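Local coordinates for photosystem II extrinsic protein V (PDB 1F1C), which serves as an extrinsic lumenal subunit of photosystem II, a heme c protein that probably stabilises the oxygen-evolving complex and its ion environment, at residues K75-Y80 against E88-L93. Residues are numbered along the deposited sequence; the frame is centred on the assembly and turned at random.
Sequences KNPTTY and ELHPSL. With HEC (heme c), chain C.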
loop_
_atom_site.group_PDB
_atom_site.type_symbol
_atom_site.label_atom_id
_atom_site.label_comp_id
_atom_site.label_asym_id
_atom_site.label_seq_id
_atom_site.Cartn_x
_atom_site.Cartn_y
_atom_site.Cartn_z
ATOM N N LYS A 75 -5.846 -2.663 12.966
ATOM C CA LYS A 75 -7.249 -2.846 12.622
ATOM C C LYS A 75 -7.689 -1.769 11.623
ATOM O O LYS A 75 -8.523 -2.020 10.749
ATOM C CB LYS A 75 -8.118 -2.748 13.878
ATOM C CG LYS A 75 -7.934 -3.900 14.854
ATOM C CD LYS A 75 -8.523 -3.593 16.224
ATOM C CE LYS A 75 -10.017 -3.337 16.174
ATOM N NZ LYS A 75 -10.768 -4.537 15.717
ATOM N N ASN A 76 -7.110 -0.577 11.743
ATOM C CA ASN A 76 -7.493 0.527 10.878
ATOM C C ASN A 76 -6.319 1.446 10.548
ATOM O O ASN A 76 -6.229 2.569 11.048
ATOM C CB ASN A 76 -8.594 1.333 11.566
ATOM C CG ASN A 76 -9.288 2.287 10.626
ATOM O OD1 ASN A 76 -9.929 3.239 11.065
ATOM N ND2 ASN A 76 -9.180 2.033 9.325
ATOM N N PRO A 77 -5.405 0.981 9.689
ATOM C CA PRO A 77 -4.223 1.751 9.280
ATOM C C PRO A 77 -4.515 3.135 8.680
ATOM O O PRO A 77 -5.414 3.291 7.851
ATOM C CB PRO A 77 -3.546 0.825 8.273
ATOM C CG PRO A 77 -3.908 -0.535 8.768
ATOM C CD PRO A 77 -5.369 -0.378 9.119
ATOM N N THR A 78 -3.747 4.136 9.106
ATOM C CA THR A 78 -3.899 5.497 8.593
ATOM C C THR A 78 -2.515 6.123 8.370
ATOM O O THR A 78 -1.535 5.710 8.996
ATOM C CB THR A 78 -4.654 6.403 9.575
ATOM O OG1 THR A 78 -3.787 6.716 10.671
ATOM C CG2 THR A 78 -5.910 5.723 10.088
ATOM N N THR A 79 -2.436 7.120 7.487
ATOM C CA THR A 79 -1.164 7.783 7.217
ATOM C C THR A 79 -0.580 8.303 8.515
ATOM O O THR A 79 -1.252 8.332 9.535
ATOM C CB THR A 79 -1.329 8.970 6.243
ATOM O OG1 THR A 79 -2.487 9.732 6.610
ATOM C CG2 THR A 79 -1.466 8.468 4.811
ATOM N N TYR A 80 0.673 8.723 8.477
ATOM C CA TYR A 80 1.312 9.224 9.683
ATOM C C TYR A 80 0.512 10.364 10.311
ATOM O O TYR A 80 0.336 10.414 11.524
ATOM C CB TYR A 80 2.725 9.693 9.368
ATOM C CG TYR A 80 3.573 9.907 10.595
ATOM C CD1 TYR A 80 3.787 8.870 11.507
ATOM C CD2 TYR A 80 4.185 11.136 10.835
ATOM C CE1 TYR A 80 4.595 9.052 12.628
ATOM C CE2 TYR A 80 4.995 11.325 11.952
ATOM C CZ TYR A 80 5.196 10.282 12.842
ATOM O OH TYR A 80 6.008 10.482 13.931
ATOM N N GLU A 88 -6.524 -0.138 2.538
ATOM C CA GLU A 88 -6.595 -0.714 1.198
ATOM C C GLU A 88 -5.206 -1.143 0.693
ATOM O O GLU A 88 -5.080 -2.035 -0.156
ATOM C CB GLU A 88 -7.133 0.327 0.225
ATOM C CG GLU A 88 -6.204 1.534 0.136
ATOM C CD GLU A 88 -6.587 2.512 -0.955
ATOM O OE1 GLU A 88 -5.828 3.485 -1.158
ATOM O OE2 GLU A 88 -7.636 2.308 -1.604
ATOM N N LEU A 89 -4.169 -0.489 1.208
ATOM C CA LEU A 89 -2.802 -0.752 0.784
ATOM C C LEU A 89 -1.881 -1.194 1.884
ATOM O O LEU A 89 -0.777 -1.669 1.610
ATOM C CB LEU A 89 -2.220 0.494 0.122
ATOM C CG LEU A 89 -2.676 0.707 -1.316
ATOM C CD1 LEU A 89 -2.259 2.084 -1.792
ATOM C CD2 LEU A 89 -2.076 -0.395 -2.197
ATOM N N HIS A 90 -2.308 -1.018 3.131
ATOM C CA HIS A 90 -1.484 -1.441 4.263
ATOM C C HIS A 90 -2.142 -2.621 4.955
ATOM O O HIS A 90 -3.363 -2.665 5.091
ATOM C CB HIS A 90 -1.290 -0.302 5.274
ATOM C CG HIS A 90 -0.377 -0.654 6.418
ATOM N ND1 HIS A 90 -0.754 -1.496 7.445
ATOM C CD2 HIS A 90 0.893 -0.275 6.698
ATOM C CE1 HIS A 90 0.245 -1.616 8.306
ATOM N NE2 HIS A 90 1.264 -0.887 7.880
ATOM N N PRO A 91 -1.334 -3.601 5.387
ATOM C CA PRO A 91 -1.870 -4.779 6.068
ATOM C C PRO A 91 -2.841 -4.407 7.187
ATOM O O PRO A 91 -2.568 -3.526 8.002
ATOM C CB PRO A 91 -0.613 -5.474 6.575
ATOM C CG PRO A 91 0.348 -5.223 5.454
ATOM C CD PRO A 91 0.118 -3.742 5.170
ATOM N N SER A 92 -3.984 -5.086 7.197
ATOM C CA SER A 92 -5.048 -4.873 8.175
ATOM C C SER A 92 -6.016 -6.033 8.001
ATOM O O SER A 92 -5.836 -6.862 7.111
ATOM C CB SER A 92 -5.787 -3.560 7.903
ATOM O OG SER A 92 -6.538 -3.639 6.699
ATOM N N LEU A 93 -7.049 -6.082 8.837
ATOM C CA LEU A 93 -8.031 -7.157 8.766
ATOM C C LEU A 93 -9.002 -6.985 7.607
ATOM O O LEU A 93 -9.644 -7.940 7.185
ATOM C CB LEU A 93 -8.790 -7.267 10.095
ATOM C CG LEU A 93 -7.904 -7.780 11.237
ATOM C CD1 LEU A 93 -8.597 -7.614 12.575
ATOM C CD2 LEU A 93 -7.556 -9.239 10.979
HETATM FE FE HEC C . 3.375 -1.067 8.439
HETATM C CHA HEC C . 3.408 2.286 8.986
HETATM C CHB HEC C . 2.826 -1.582 11.859
HETATM C CHC HEC C . 3.104 -4.431 7.988
HETATM C CHD HEC C . 4.382 -0.609 5.244
HETATM N NA HEC C . 3.097 0.092 10.035
HETATM C C1A HEC C . 3.129 1.459 10.076
HETATM C C2A HEC C . 2.972 1.907 11.434
HETATM C C3A HEC C . 2.812 0.846 12.225
HETATM C C4A HEC C . 2.933 -0.282 11.370
HETATM C CMA HEC C . 2.368 0.805 13.678
HETATM C CAA HEC C . 2.947 3.323 11.901
HETATM C CBA HEC C . 4.382 3.726 12.122
HETATM C CGA HEC C . 4.486 5.066 12.792
HETATM O O1A HEC C . 3.435 5.698 13.010
HETATM O O2A HEC C . 5.614 5.487 13.099
HETATM N NB HEC C . 3.018 -2.639 9.630
HETATM C C1B HEC C . 2.844 -2.679 11.034
HETATM C C2B HEC C . 2.536 -3.992 11.494
HETATM C C3B HEC C . 2.479 -4.770 10.394
HETATM C C4B HEC C . 2.842 -3.954 9.256
HETATM C CMB HEC C . 2.332 -4.457 12.926
HETATM C CAB HEC C . 2.097 -6.111 10.376
HETATM C CBB HEC C . 0.802 -6.517 10.752
HETATM N NC HEC C . 3.711 -2.251 6.956
HETATM C C1C HEC C . 3.571 -3.629 6.936
HETATM C C2C HEC C . 3.922 -4.166 5.664
HETATM C C3C HEC C . 4.225 -3.110 4.854
HETATM C C4C HEC C . 4.135 -1.913 5.693
HETATM C CMC HEC C . 4.019 -5.645 5.296
HETATM C CAC HEC C . 4.688 -3.216 3.516
HETATM C CBC HEC C . 3.901 -3.836 2.498
HETATM N ND HEC C . 3.745 0.506 7.327
HETATM C C1D HEC C . 4.109 0.529 6.000
HETATM C C2D HEC C . 4.264 1.861 5.525
HETATM C C3D HEC C . 3.990 2.666 6.571
HETATM C C4D HEC C . 3.696 1.828 7.702
HETATM C CMD HEC C . 4.856 2.287 4.162
HETATM C CAD HEC C . 3.910 4.196 6.555
HETATM C CBD HEC C . 2.521 4.701 6.166
HETATM C CGD HEC C . 2.405 6.222 6.224
HETATM O O1D HEC C . 2.465 6.798 7.326
HETATM O O2D HEC C . 2.258 6.849 5.157
#
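The distal axial-ligand loop of this c-type heme site is built where Pro77 backs His90, the histidine whose NE2 binds the heme iron at 2.2 Å. Two pieces of the long connection between helix 67-75 and helix 107-124 meet here, and they do so through van der Waals contacts, with no hydrogen bond from one to the other. The pyrrolidine of Pro77 crosses the His90 side chain at about a right angle, its CG reaching ND1 obliquely at 3.6 Å. The same CG lies 3.4 Å from Pro91 O, the acceptor that takes the ND1 proton of His90 in a bond of 2.8 Å lying near the imidazole plane. With NE2 on iron and ND1 on this carbonyl, the ring is fixed at two corners, and the bond would probably strengthen the donor character of NE2. With CG anti to the backbone N (chi1 -176°), the imidazole of His90 is carried toward the heme, and CD of Pro91 lies over one of its faces, offset toward the rim. On the other side of the iron stands His39, which completes the bis-histidine coordination that sets this cytochrome apart from the His-Met pairing of many class I relatives. Farther back, Ser92 CB packs tightly on Pro77 CD at 3.4 Å, and Lys75 passes Leu93 more loosely, sending its ammonium to Glu107. Beyond Pro77 the chain reaches the propionates: Tyr80 N comes within 2.9 Å of heme O1D, and the tyrosine ring turns its edge to O1A, 3.5 Å from CD1, its hydroxyl hydrogen-bonded to Ala56 O. An alanine in place of Tyr80 would probably leave that carbonyl without its partner and open a gap beside the propionate. Across the dimer interface, Leu89 of the second subunit packs against His90.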